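Local coordinates for phosphatidylglycerol lysyltransferase C-terminal domain-containing protein (Bacteroides thetaiotaomicron, PDB 2HQY) that is of unknown function but binds coenzyme A and is probably an acyltransferase related to the C-terminal domain of phosphatidylglycerol lysyltransferases, at residues 5-10 and 29-34; 34-39 and 195-200; 23-28 and 225-230; 61-66 and 92-97. One frame throughout, in Å; residues are numbered along the deposited sequence. Where two conformers were deposited one is given.

In the fold
Contacts 1 and 2 share Leu-34 and helix 31-36, and their centres lie about 9 Å apart. They are joined by Arg-38 NH1, which bonds to Ile-7 O, and both touch the second subunit. Contact 3 lies about 14 Å from contact 1, centre to centre. Asn-33 ND2 of contact 1 bonds to Cys-27 O of contact 3. Contact 4 is about 17 Å from contact 3, between centres, and Arg-24 NH1 reaches Met-66 O between them. Coenzyme A is nearest contacts 2 and 3 without being touched: it is about 13 Å from the side chain of Ser-36 and about 12 Å from that of Cys-27. Contact 4 lies away from the ligand.

Contact 1 (5-10 and 29-34); sequences KDITLA and LSFSNL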
loop_
_atom_site.group_PDB
_atom_site.type_symbol
_atom_site.label_atom_id
_atom_site.label_comp_id
_atom_site.label_asym_id
_atom_site.label_seq_id
_atom_site.Cartn_x
_atom_site.Cartn_y
_atom_site.Cartn_z
ATOM N N LYS A 5 8.513 4.896 -10.340
ATOM C CA LYS A 5 7.431 3.943 -10.425
ATOM C C LYS A 5 7.243 3.202 -9.123
ATOM O O LYS A 5 8.202 2.981 -8.381
ATOM C CB LYS A 5 7.654 2.961 -11.565
ATOM C CG LYS A 5 9.034 2.419 -11.717
ATOM C CD LYS A 5 9.370 2.358 -13.213
ATOM N N ASP A 6 6.001 2.816 -8.866
ATOM C CA ASP A 6 5.692 2.019 -7.678
ATOM C C ASP A 6 6.475 0.716 -7.702
ATOM O O ASP A 6 6.522 0.013 -8.712
ATOM C CB ASP A 6 4.198 1.697 -7.607
ATOM C CG ASP A 6 3.337 2.922 -7.604
ATOM O OD1 ASP A 6 3.828 4.035 -7.284
ATOM O OD2 ASP A 6 2.146 2.765 -7.955
ATOM N N ILE A 7 7.061 0.350 -6.567
ATOM C CA ILE A 7 7.761 -0.920 -6.495
ATOM C C ILE A 7 6.750 -2.086 -6.535
ATOM O O ILE A 7 5.664 -1.996 -5.966
ATOM C CB ILE A 7 8.651 -0.999 -5.237
ATOM C CG1 ILE A 7 9.646 -2.171 -5.411
ATOM C CG2 ILE A 7 7.772 -1.042 -3.955
ATOM C CD1 ILE A 7 10.698 -2.348 -4.329
ATOM N N THR A 8 7.108 -3.157 -7.239
ATOM C CA THR A 8 6.269 -4.366 -7.300
ATOM C C THR A 8 7.106 -5.638 -7.279
ATOM O O THR A 8 8.304 -5.605 -7.566
ATOM C CB THR A 8 5.366 -4.404 -8.571
ATOM O OG1 THR A 8 6.161 -4.617 -9.749
ATOM C CG2 THR A 8 4.603 -3.156 -8.740
ATOM N N LEU A 9 6.447 -6.771 -7.001
ATOM C CA LEU A 9 7.069 -8.104 -7.152
ATOM C C LEU A 9 7.872 -8.299 -8.435
ATOM O O LEU A 9 8.919 -8.949 -8.423
ATOM C CB LEU A 9 5.990 -9.179 -7.175
ATOM C CG LEU A 9 5.084 -9.242 -5.968
ATOM C CD1 LEU A 9 3.979 -10.333 -6.152
ATOM C CD2 LEU A 9 5.960 -9.552 -4.749
ATOM N N ALA A 10 7.364 -7.755 -9.538
ATOM C CA ALA A 10 7.961 -7.959 -10.858
ATOM C C ALA A 10 9.326 -7.296 -10.995
ATOM O O ALA A 10 10.079 -7.578 -11.922
ATOM C CB ALA A 10 6.999 -7.466 -11.952
ATOM N N LEU A 29 17.096 -2.400 2.406
ATOM C CA LEU A 29 17.368 -2.707 0.997
ATOM C C LEU A 29 17.009 -4.144 0.580
ATOM O O LEU A 29 17.192 -4.528 -0.597
ATOM C CB LEU A 29 18.838 -2.395 0.649
ATOM C CG LEU A 29 19.134 -0.893 0.543
ATOM C CD1 LEU A 29 20.619 -0.721 0.323
ATOM C CD2 LEU A 29 18.358 -0.240 -0.570
ATOM N N SER A 30 16.510 -4.937 1.524
ATOM C CA SER A 30 15.916 -6.227 1.159
ATOM C C SER A 30 14.717 -6.002 0.234
ATOM O O SER A 30 13.852 -5.148 0.504
ATOM C CB SER A 30 15.445 -6.974 2.387
ATOM O OG SER A 30 14.480 -7.919 1.981
ATOM N N PHE A 31 14.681 -6.752 -0.849
ATOM C CA PHE A 31 13.576 -6.662 -1.789
ATOM C C PHE A 31 12.237 -6.950 -1.109
ATOM O O PHE A 31 11.257 -6.256 -1.376
ATOM C CB PHE A 31 13.779 -7.584 -2.997
ATOM C CG PHE A 31 12.676 -7.475 -4.002
ATOM C CD1 PHE A 31 12.487 -6.274 -4.717
ATOM C CD2 PHE A 31 11.815 -8.538 -4.233
ATOM C CE1 PHE A 31 11.463 -6.150 -5.655
ATOM C CE2 PHE A 31 10.768 -8.433 -5.205
ATOM C CZ PHE A 31 10.589 -7.244 -5.898
ATOM N N SER A 32 12.189 -7.965 -0.227
ATOM C CA SER A 32 10.981 -8.273 0.503
ATOM C C SER A 32 10.547 -7.091 1.381
ATOM O O SER A 32 9.347 -6.756 1.426
ATOM C CB SER A 32 11.160 -9.506 1.423
ATOM O OG SER A 32 9.907 -9.802 2.032
ATOM N N ASN A 33 11.497 -6.484 2.084
ATOM C CA ASN A 33 11.149 -5.342 2.958
ATOM C C ASN A 33 10.633 -4.159 2.127
ATOM O O ASN A 33 9.639 -3.524 2.492
ATOM C CB ASN A 33 12.343 -4.932 3.805
ATOM C CG ASN A 33 12.511 -5.803 5.030
ATOM O OD1 ASN A 33 11.582 -6.543 5.439
ATOM N ND2 ASN A 33 13.678 -5.676 5.667
ATOM N N LEU A 34 11.254 -3.919 0.976
ATOM C CA LEU A 34 10.827 -2.828 0.098
ATOM C C LEU A 34 9.377 -3.026 -0.371
ATOM O O LEU A 34 8.579 -2.085 -0.314
ATOM C CB LEU A 34 11.766 -2.706 -1.112
ATOM C CG LEU A 34 13.143 -2.124 -0.754
ATOM C CD1 LEU A 34 14.158 -2.476 -1.837
ATOM C CD2 LEU A 34 13.088 -0.606 -0.560
#
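Apolar packing joins Ile-7 to Leu-34 and Phe-31. Ile-7 CG1 is anti to the backbone N (chi1 -165°), and CD1 at the tip of that branch meets helix 31-36. CD1 lies 3.4 Å from Leu-34 CB, a tight carbon pair, and the two side chains cross at about a right angle. The same methyl is 4.1 Å from Phe-31 CE1, at an oblique position to the ring. Here the side chains slide past each other in opposite directions.

Two carbonyls meet the far edge of the Phe-31 ring, near its plane. Thr-8 O is 3.3 Å from Phe-31 CZ, and Leu-9 O is 3.5 Å from the same CZ. No hydrogen bond crosses between the segments. An alanine in place of Phe-31 would probably leave Ile-7 CD1 without its aromatic neighbour and open a gap next to the Thr-8 and Leu-9 carbonyls.

The polar bonds lie within each segment or lead outward. Ser-30 is the N-cap of helix 31-36, and its OG accepts a weak bond from Asn-33 N at 3.3 Å. Ile-7 O bonds to Arg-38 NH1. Leu-9 packs on Leu-204 of helix 201-204, which also touches Phe-31. Asp-6 OD2 bonds to the second subunit, so the end of strand 5-6 belongs to the dimer interface.

The contact thus combines one apolar methyl with a ring edge turned to two carbonyl oxygens. The weakly positive ring hydrogens would suit those oxygens.

Contact 2 (34-39 and 195-200); sequences LCSWRF and IYALHN
Helix 185-199 packs here against the junction of helices 31-36 and 38-41, with the Tyr-196 ring set against Cys-35, Ser-36 and Arg-38. Tyr-196 CG is anti to the backbone N (chi1 176°), and the ring reaches the other helix. Cys-35 O sits over one face, 3.9 Å above the plane and offset toward the rim. Asn-200 ND2 is over the centre of the opposite face, 3.5 Å above the plane.

Cys-35 CB is 3.7 Å from Tyr-196 CE2. In one of its two conformers, Ser-36 OG is 3.5 Å from Tyr-196 CD2, at an oblique position to the ring. There it also lies 3.6 Å from Ala-197 CB, while its hydrogen bond goes to Ser-32 O one helical turn back. The small side chains of Ser-36 and Ala-197 are consistent with the close approach of the helices: the CA atoms of Ser-36 and Tyr-196 are 5.6 Å apart.

The pairing belongs to the acetyltransferase-clan domain and lies at the dimer interface. Asp-6 of the second subunit accepts a hydrogen bond from Tyr-196 OH. An alanine in place of Tyr-196 would probably leave that Asp-6 without its hydroxyl partner and open a gap beside Cys-35.

Arg-38 NH2 is 3.9 Å from Tyr-196 CE1, with the guanidinium and ring planes 85° apart. Arg-38 NH1 is held by Ile-7 O and by a salt bridge to the same Asp-6 of the second subunit. At the helix end, Tyr-196 O accepts from Asn-200 ND2 at 3.0 Å and from Asn-200 N, which approach from opposite faces of the carbonyl plane.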
loop_
_atom_site.group_PDB
_atom_site.type_symbol
_atom_site.label_atom_id
_atom_site.label_comp_id
_atom_site.label_asym_id
_atom_site.label_seq_id
_atom_site.Cartn_x
_atom_site.Cartn_y
_atom_site.Cartn_z
ATOM N N LEU A 34 11.254 -3.919 0.976
ATOM C CA LEU A 34 10.827 -2.828 0.098
ATOM C C LEU A 34 9.377 -3.026 -0.371
ATOM O O LEU A 34 8.579 -2.085 -0.314
ATOM C CB LEU A 34 11.766 -2.706 -1.112
ATOM C CG LEU A 34 13.143 -2.124 -0.754
ATOM C CD1 LEU A 34 14.158 -2.476 -1.837
ATOM C CD2 LEU A 34 13.088 -0.606 -0.560
ATOM N N CYS A 35 9.032 -4.241 -0.824
ATOM C CA CYS A 35 7.676 -4.480 -1.312
ATOM C C CYS A 35 6.658 -4.563 -0.173
ATOM O O CYS A 35 5.522 -4.046 -0.304
ATOM C CB CYS A 35 7.628 -5.797 -2.081
ATOM S SG CYS A 35 8.477 -5.729 -3.665
ATOM N N SER A 36 7.064 -5.238 0.910
ATOM C CA SER A 36 6.158 -5.576 2.021
ATOM C C SER A 36 5.759 -4.339 2.819
ATOM O O SER A 36 4.685 -4.312 3.419
ATOM C CB SER A 36 6.768 -6.625 2.977
ATOM O OG SER A 36 7.009 -7.873 2.337
ATOM N N TRP A 37 6.633 -3.323 2.832
ATOM C CA TRP A 37 6.334 -2.055 3.524
ATOM C C TRP A 37 5.796 -0.940 2.621
ATOM O O TRP A 37 5.553 0.193 3.080
ATOM C CB TRP A 37 7.550 -1.578 4.361
ATOM C CG TRP A 37 7.737 -2.451 5.606
ATOM C CD1 TRP A 37 8.446 -3.615 5.695
ATOM C CD2 TRP A 37 7.143 -2.240 6.892
ATOM N NE1 TRP A 37 8.352 -4.133 6.978
ATOM C CE2 TRP A 37 7.559 -3.307 7.732
ATOM C CE3 TRP A 37 6.329 -1.234 7.429
ATOM C CZ2 TRP A 37 7.168 -3.406 9.075
ATOM C CZ3 TRP A 37 5.946 -1.325 8.778
ATOM C CH2 TRP A 37 6.371 -2.415 9.582
ATOM N N ARG A 38 5.601 -1.254 1.333
ATOM C CA ARG A 38 5.077 -0.262 0.386
ATOM C C ARG A 38 3.706 0.301 0.843
ATOM O O ARG A 38 3.368 1.456 0.570
ATOM C CB ARG A 38 4.956 -0.899 -0.999
ATOM C CG ARG A 38 4.541 0.081 -2.141
ATOM C CD ARG A 38 4.160 -0.712 -3.400
ATOM N NE ARG A 38 3.033 -1.589 -3.092
ATOM C CZ ARG A 38 2.767 -2.742 -3.686
ATOM N NH1 ARG A 38 3.527 -3.179 -4.692
ATOM N NH2 ARG A 38 1.697 -3.442 -3.275
ATOM N N PHE A 39 2.921 -0.535 1.523
ATOM C CA PHE A 39 1.573 -0.144 1.964
ATOM C C PHE A 39 1.692 1.070 2.907
ATOM O O PHE A 39 0.768 1.840 3.019
ATOM C CB PHE A 39 0.874 -1.289 2.704
ATOM C CG PHE A 39 1.308 -1.410 4.130
ATOM C CD1 PHE A 39 0.624 -0.728 5.152
ATOM C CD2 PHE A 39 2.473 -2.130 4.459
ATOM C CE1 PHE A 39 1.086 -0.792 6.514
ATOM C CE2 PHE A 39 2.962 -2.173 5.805
ATOM C CZ PHE A 39 2.253 -1.507 6.833
ATOM N N ILE A 195 2.035 -10.239 6.380
ATOM C CA ILE A 195 1.020 -10.932 5.603
ATOM C C ILE A 195 1.288 -10.781 4.087
ATOM O O ILE A 195 1.162 -11.752 3.327
ATOM C CB ILE A 195 -0.386 -10.471 6.014
ATOM C CG1 ILE A 195 -0.731 -11.034 7.432
ATOM C CG2 ILE A 195 -1.400 -10.828 4.892
ATOM C CD1 ILE A 195 -2.032 -10.481 8.004
ATOM N N TYR A 196 1.665 -9.584 3.645
ATOM C CA TYR A 196 2.042 -9.411 2.223
ATOM C C TYR A 196 3.189 -10.363 1.873
ATOM O O TYR A 196 3.164 -11.026 0.838
ATOM C CB TYR A 196 2.448 -7.959 1.953
ATOM C CG TYR A 196 2.931 -7.716 0.540
ATOM C CD1 TYR A 196 2.089 -7.167 -0.430
ATOM C CD2 TYR A 196 4.241 -8.033 0.185
ATOM C CE1 TYR A 196 2.559 -6.932 -1.721
ATOM C CE2 TYR A 196 4.727 -7.815 -1.103
ATOM C CZ TYR A 196 3.901 -7.251 -2.037
ATOM O OH TYR A 196 4.379 -7.052 -3.323
ATOM N N ALA A 197 4.206 -10.414 2.729
ATOM C CA ALA A 197 5.353 -11.308 2.494
ATOM C C ALA A 197 4.963 -12.767 2.388
ATOM O O ALA A 197 5.436 -13.491 1.484
ATOM C CB ALA A 197 6.390 -11.139 3.597
ATOM N N LEU A 198 4.123 -13.224 3.318
ATOM C CA LEU A 198 3.638 -14.631 3.280
ATOM C C LEU A 198 2.790 -14.913 2.036
ATOM O O LEU A 198 2.960 -15.946 1.360
ATOM C CB LEU A 198 2.855 -14.970 4.573
ATOM C CG LEU A 198 3.764 -15.144 5.836
ATOM C CD1 LEU A 198 2.883 -15.376 7.076
ATOM C CD2 LEU A 198 4.810 -16.291 5.707
ATOM N N HIS A 199 1.866 -14.002 1.720
ATOM C CA HIS A 199 1.036 -14.183 0.534
ATOM C C HIS A 199 1.863 -14.207 -0.782
ATOM O O HIS A 199 1.453 -14.821 -1.774
ATOM C CB HIS A 199 0.057 -13.023 0.387
ATOM C CG HIS A 199 -1.092 -12.996 1.358
ATOM N ND1 HIS A 199 -1.834 -11.871 1.678
ATOM C CD2 HIS A 199 -1.544 -13.981 2.169
ATOM C CE1 HIS A 199 -2.728 -12.185 2.602
ATOM N NE2 HIS A 199 -2.569 -13.458 2.918
ATOM N N ASN A 200 2.973 -13.488 -0.804
ATOM C CA ASN A 200 3.810 -13.389 -2.001
ATOM C C ASN A 200 5.202 -14.019 -1.813
ATOM O O ASN A 200 6.175 -13.618 -2.441
ATOM C CB ASN A 200 3.910 -11.915 -2.375
ATOM C CG ASN A 200 2.543 -11.342 -2.724
ATOM O OD1 ASN A 200 1.971 -11.680 -3.781
ATOM N ND2 ASN A 200 1.997 -10.510 -1.838
#

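Contact 3 (23-28 and 225-230); sequences DRRNCD and PINHET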
loop_
_atom_site.group_PDB
_atom_site.type_symbol
_atom_site.label_atom_id
_atom_site.label_comp_id
_atom_site.label_asym_id
_atom_site.label_seq_id
_atom_site.Cartn_x
_atom_site.Cartn_y
_atom_site.Cartn_z
ATOM N N ASP A 23 27.858 -2.811 -1.456
ATOM C CA ASP A 23 28.339 -3.117 -0.113
ATOM C C ASP A 23 27.389 -2.611 0.977
ATOM O O ASP A 23 27.756 -2.480 2.133
ATOM C CB ASP A 23 29.813 -2.680 0.058
ATOM C CG ASP A 23 30.797 -3.727 -0.528
ATOM O OD1 ASP A 23 30.616 -4.977 -0.342
ATOM O OD2 ASP A 23 31.762 -3.298 -1.194
ATOM N N ARG A 24 26.137 -2.390 0.590
ATOM C CA ARG A 24 25.105 -1.939 1.524
ATOM C C ARG A 24 24.490 -3.112 2.274
ATOM O O ARG A 24 24.023 -4.053 1.660
ATOM C CB ARG A 24 24.033 -1.180 0.741
ATOM C CG ARG A 24 24.644 -0.091 -0.133
ATOM C CD ARG A 24 24.858 1.187 0.649
ATOM N NE ARG A 24 23.568 1.833 0.796
ATOM C CZ ARG A 24 23.070 2.736 -0.046
ATOM N NH1 ARG A 24 21.859 3.216 0.184
ATOM N NH2 ARG A 24 23.780 3.164 -1.100
ATOM N N ARG A 25 24.486 -3.042 3.603
ATOM C CA ARG A 25 23.997 -4.147 4.418
ATOM C C ARG A 25 22.687 -3.843 5.152
ATOM O O ARG A 25 22.170 -4.678 5.894
ATOM C CB ARG A 25 25.082 -4.580 5.398
ATOM C CG ARG A 25 26.350 -5.014 4.695
ATOM C CD ARG A 25 27.346 -5.592 5.670
ATOM N NE ARG A 25 27.816 -4.613 6.647
ATOM C CZ ARG A 25 28.580 -4.912 7.701
ATOM N NH1 ARG A 25 28.948 -6.168 7.937
ATOM N NH2 ARG A 25 28.969 -3.955 8.536
ATOM N N ASN A 26 22.140 -2.650 4.956
ATOM C CA ASN A 26 20.966 -2.314 5.756
ATOM C C ASN A 26 19.682 -3.008 5.288
ATOM O O ASN A 26 19.458 -3.206 4.068
ATOM C CB ASN A 26 20.808 -0.823 5.948
ATOM C CG ASN A 26 20.460 -0.132 4.700
ATOM O OD1 ASN A 26 21.250 -0.101 3.761
ATOM N ND2 ASN A 26 19.289 0.495 4.687
ATOM N N CYS A 27 18.876 -3.412 6.266
ATOM C CA CYS A 27 17.743 -4.301 6.013
ATOM C C CYS A 27 16.718 -3.631 5.136
ATOM O O CYS A 27 15.915 -4.311 4.499
ATOM C CB CYS A 27 17.086 -4.759 7.333
ATOM S SG CYS A 27 16.284 -3.459 8.287
ATOM N N ASP A 28 16.724 -2.297 5.106
ATOM C CA ASP A 28 15.737 -1.592 4.271
ATOM C C ASP A 28 15.942 -1.839 2.781
ATOM O O ASP A 28 15.076 -1.481 1.978
ATOM C CB ASP A 28 15.708 -0.108 4.586
ATOM C CG ASP A 28 15.157 0.160 5.990
ATOM O OD1 ASP A 28 14.265 -0.611 6.437
ATOM O OD2 ASP A 28 15.598 1.111 6.638
ATOM N N PRO A 225 18.357 -12.639 1.138
ATOM C CA PRO A 225 19.592 -11.849 1.023
ATOM C C PRO A 225 19.326 -10.339 0.916
ATOM O O PRO A 225 18.310 -9.913 0.327
ATOM C CB PRO A 225 20.218 -12.382 -0.289
ATOM C CG PRO A 225 19.686 -13.793 -0.365
ATOM C CD PRO A 225 18.242 -13.615 0.046
ATOM N N ILE A 226 20.235 -9.548 1.501
ATOM C CA ILE A 226 20.256 -8.084 1.350
ATOM C C ILE A 226 21.336 -7.716 0.329
ATOM O O ILE A 226 21.108 -6.918 -0.580
ATOM C CB ILE A 226 20.540 -7.371 2.687
ATOM C CG1 ILE A 226 19.340 -7.525 3.635
ATOM C CG2 ILE A 226 20.830 -5.844 2.453
ATOM C CD1 ILE A 226 19.763 -7.427 5.155
ATOM N N ASN A 227 22.520 -8.288 0.502
ATOM C CA ASN A 227 23.541 -8.180 -0.539
ATOM C C ASN A 227 24.288 -9.502 -0.647
ATOM O O ASN A 227 23.894 -10.496 -0.012
ATOM C CB ASN A 227 24.459 -6.946 -0.349
ATOM C CG ASN A 227 25.558 -7.149 0.709
ATOM O OD1 ASN A 227 25.565 -8.130 1.455
ATOM N ND2 ASN A 227 26.531 -6.243 0.718
ATOM N N HIS A 228 25.350 -9.530 -1.436
ATOM C CA HIS A 228 26.073 -10.761 -1.730
ATOM C C HIS A 228 26.596 -11.507 -0.503
ATOM O O HIS A 228 26.744 -12.679 -0.546
ATOM C CB HIS A 228 27.185 -10.505 -2.720
ATOM C CG HIS A 228 28.290 -9.694 -2.156
ATOM N ND1 HIS A 228 28.274 -8.329 -2.153
ATOM C CD2 HIS A 228 29.421 -10.052 -1.537
ATOM C CE1 HIS A 228 29.348 -7.875 -1.558
ATOM N NE2 HIS A 228 30.065 -8.904 -1.182
ATOM N N GLU A 229 26.850 -10.804 0.583
ATOM C CA GLU A 229 27.350 -11.389 1.820
ATOM C C GLU A 229 26.521 -11.165 3.109
ATOM O O GLU A 229 26.986 -11.418 4.186
ATOM C CB GLU A 229 28.787 -10.951 2.088
ATOM C CG GLU A 229 28.949 -9.489 2.263
ATOM C CD GLU A 229 30.361 -9.054 2.583
ATOM O OE1 GLU A 229 31.252 -9.872 2.537
ATOM O OE2 GLU A 229 30.566 -7.905 2.879
ATOM N N THR A 230 25.299 -10.691 2.954
ATOM C CA THR A 230 24.438 -10.359 4.094
ATOM C C THR A 230 23.039 -10.916 3.844
ATOM O O THR A 230 22.424 -10.636 2.818
ATOM C CB THR A 230 24.345 -8.824 4.344
ATOM O OG1 THR A 230 25.663 -8.241 4.306
ATOM C CG2 THR A 230 23.655 -8.511 5.676
HETATM O O HOH W 1 28.849 -5.984 2.286
#
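The His-228 ring has Asp-23 OD1 at its edge, in its plane, 3.4 Å from His-228 CE1. The carboxylate and ring planes are 62° apart. His-228 ND1 bonds to Met-20 O. The Asn-227 amide is a second flat group. Asn-227 CB and ND2 each lie 3.5 Å from Arg-24 O; ND2 makes no hydrogen bond there and bonds to Ser-22 O.

His-228 belongs to the type I turn from Asn-227 to Thr-230, which links strands 216-227 and 230-238. A classic beta bulge adjoins it: Ile-226 N and Asn-227 N both bond to Thr-230 O. Asn-227 also makes an Asx turn. Its OD1 accepts from Glu-229 N at 3.1 Å and from Thr-230 OG1, and the two donors come from opposite faces of the amide plane. The Asn-227 side chain thus adds two bonds to the backbone bonds of the turn.

The 23-28 loop lies against this turn without a direct hydrogen bond. Ile-226 CG2 is 3.4 Å from Asn-26 O, and its CD1 lies 3.8 Å from Cys-27 CA. Arg-25 and Thr-230 cross at about a right angle. Arg-25 CG, anti to the carbonyl carbon (chi1 -59°), is 3.3 Å from Thr-230 OG1. The Arg-25 guanidinium makes a cation-pi contact with Tyr-263 of strand 263-265. Arg-24 turns to strand 61-69 and bonds to Met-66 O.

Asp-23 and Glu-229 bring like charges near each other, and a water lies between them. It accepts from Asn-227 ND2, donates weakly to Asp-23 OD1, and donates to Glu-229 OE2 at 2.6 Å.

Contact 4 (61-66 and 92-97); sequences QLAYMM and CMLGVC
Leu-94 fits beside Ala-63: its CD1 is 3.8 Å from Ala-63 CB, where the small residue leaves room for the branch. Met-65 points to the same face of the sheet as Leu-94. Its SD lies over Gly-95, 4.2 Å from the CA. Having no CB, the glycine lets the sulfur sit close by. The glycine also has positive phi.

On the other face are Tyr-64 and Met-93. Met-93 SD reaches forward to Met-66, whose SD is 4.0 Å away, and the two side chains cross obliquely. Met-66 CB also meets Val-96 CG2 at 4.3 Å. Helices 73-87 and 98-107 pack on Met-66 and Met-93. The Tyr-64 ring has Cys-92 O at its edge, and its OH bonds to Asp-83.

Backbone bonds join the strands: Tyr-64 N to Cys-92 O, Leu-94 N to Tyr-64 O at 2.7 Å, and Met-66 N to Leu-94 O. A water bridges Leu-62 O and Cys-92 N, next to the first of these bonds. Cys-92 is tied by a disulfide to Cys-294 of strand 286-295. Strands 61-69 and 92-96 run parallel, linked by helix 73-87, as in a beta-alpha-beta unit.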
loop_
_atom_site.group_PDB
_atom_site.type_symbol
_atom_site.label_atom_id
_atom_site.label_comp_id
_atom_site.label_asym_id
_atom_site.label_seq_id
_atom_site.Cartn_x
_atom_site.Cartn_y
_atom_site.Cartn_z
ATOM N N GLN A 61 6.621 13.295 5.924
ATOM C CA GLN A 61 8.027 13.384 5.578
ATOM C C GLN A 61 8.296 12.721 4.216
ATOM O O GLN A 61 8.097 11.499 4.071
ATOM C CB GLN A 61 8.868 12.693 6.671
ATOM C CG GLN A 61 10.392 12.609 6.380
ATOM C CD GLN A 61 11.110 13.971 6.475
ATOM O OE1 GLN A 61 11.614 14.500 5.471
ATOM N NE2 GLN A 61 11.153 14.542 7.680
ATOM N N LEU A 62 8.713 13.509 3.226
ATOM C CA LEU A 62 9.196 12.940 1.955
ATOM C C LEU A 62 10.635 12.538 2.194
ATOM O O LEU A 62 11.418 13.340 2.739
ATOM C CB LEU A 62 9.160 13.983 0.826
ATOM C CG LEU A 62 9.830 13.582 -0.509
ATOM C CD1 LEU A 62 9.115 12.406 -1.182
ATOM C CD2 LEU A 62 9.881 14.770 -1.438
ATOM N N ALA A 63 11.014 11.328 1.770
ATOM C CA ALA A 63 12.414 10.933 1.934
ATOM C C ALA A 63 12.890 10.082 0.771
ATOM O O ALA A 63 12.085 9.424 0.109
ATOM C CB ALA A 63 12.612 10.185 3.234
ATOM N N TYR A 64 14.198 10.131 0.523
ATOM C CA TYR A 64 14.845 9.315 -0.520
ATOM C C TYR A 64 15.870 8.431 0.175
ATOM O O TYR A 64 16.325 8.752 1.262
ATOM C CB TYR A 64 15.535 10.233 -1.559
ATOM C CG TYR A 64 14.546 11.172 -2.244
ATOM C CD1 TYR A 64 13.977 10.850 -3.489
ATOM C CD2 TYR A 64 14.154 12.375 -1.636
ATOM C CE1 TYR A 64 13.058 11.722 -4.126
ATOM C CE2 TYR A 64 13.238 13.253 -2.271
ATOM C CZ TYR A 64 12.700 12.896 -3.506
ATOM O OH TYR A 64 11.809 13.767 -4.100
ATOM N N MET A 65 16.214 7.292 -0.419
ATOM C CA MET A 65 17.297 6.491 0.123
ATOM C C MET A 65 18.621 7.017 -0.458
ATOM O O MET A 65 18.620 7.683 -1.484
ATOM C CB MET A 65 17.046 5.015 -0.246
ATOM C CG MET A 65 18.049 4.001 0.332
ATOM S SD MET A 65 17.726 3.562 2.080
ATOM C CE MET A 65 16.232 2.613 1.911
ATOM N N MET A 66 19.747 6.767 0.220
ATOM C CA MET A 66 21.047 7.005 -0.384
ATOM C C MET A 66 21.089 6.176 -1.688
ATOM O O MET A 66 20.783 4.980 -1.655
ATOM C CB MET A 66 22.172 6.594 0.595
ATOM C CG MET A 66 23.619 6.835 0.093
ATOM S SD MET A 66 24.174 8.569 -0.082
ATOM C CE MET A 66 25.914 8.317 -0.534
ATOM N N CYS A 92 15.652 15.236 1.952
ATOM C CA CYS A 92 16.182 14.439 3.053
ATOM C C CYS A 92 16.385 13.026 2.554
ATOM O O CYS A 92 15.502 12.466 1.859
ATOM C CB CYS A 92 15.219 14.405 4.241
ATOM S SG CYS A 92 15.059 15.978 5.111
ATOM N N MET A 93 17.530 12.460 2.923
ATOM C CA MET A 93 17.874 11.077 2.579
ATOM C C MET A 93 17.961 10.249 3.825
ATOM O O MET A 93 18.402 10.745 4.878
ATOM C CB MET A 93 19.235 10.997 1.886
ATOM C CG MET A 93 19.222 11.057 0.399
ATOM S SD MET A 93 20.911 10.952 -0.271
ATOM C CE MET A 93 21.804 12.207 0.638
ATOM N N LEU A 94 17.557 8.981 3.686
ATOM C CA LEU A 94 17.596 7.980 4.759
ATOM C C LEU A 94 18.635 6.892 4.472
ATOM O O LEU A 94 19.153 6.786 3.338
ATOM C CB LEU A 94 16.229 7.344 4.929
ATOM C CG LEU A 94 15.071 8.232 5.348
ATOM C CD1 LEU A 94 13.808 7.390 5.461
ATOM C CD2 LEU A 94 15.338 8.958 6.660
ATOM N N GLY A 95 18.976 6.121 5.517
ATOM C CA GLY A 95 19.863 4.942 5.398
ATOM C C GLY A 95 21.290 5.281 5.043
ATOM O O GLY A 95 22.036 4.457 4.479
ATOM N N VAL A 96 21.683 6.504 5.371
ATOM C CA VAL A 96 23.034 6.943 5.139
ATOM C C VAL A 96 23.859 6.304 6.249
ATOM O O VAL A 96 23.751 6.674 7.427
ATOM C CB VAL A 96 23.122 8.473 5.160
ATOM C CG1 VAL A 96 24.549 8.954 4.910
ATOM C CG2 VAL A 96 22.147 9.049 4.135
ATOM N N CYS A 97 24.649 5.298 5.892
ATOM C CA CYS A 97 25.510 4.664 6.888
ATOM C C CYS A 97 26.741 5.538 7.089
ATOM O O CYS A 97 26.966 6.489 6.330
ATOM C CB CYS A 97 25.886 3.237 6.482
ATOM S SG CYS A 97 26.733 3.113 4.910
HETATM O O HOH W 2 13.020 14.822 0.833
#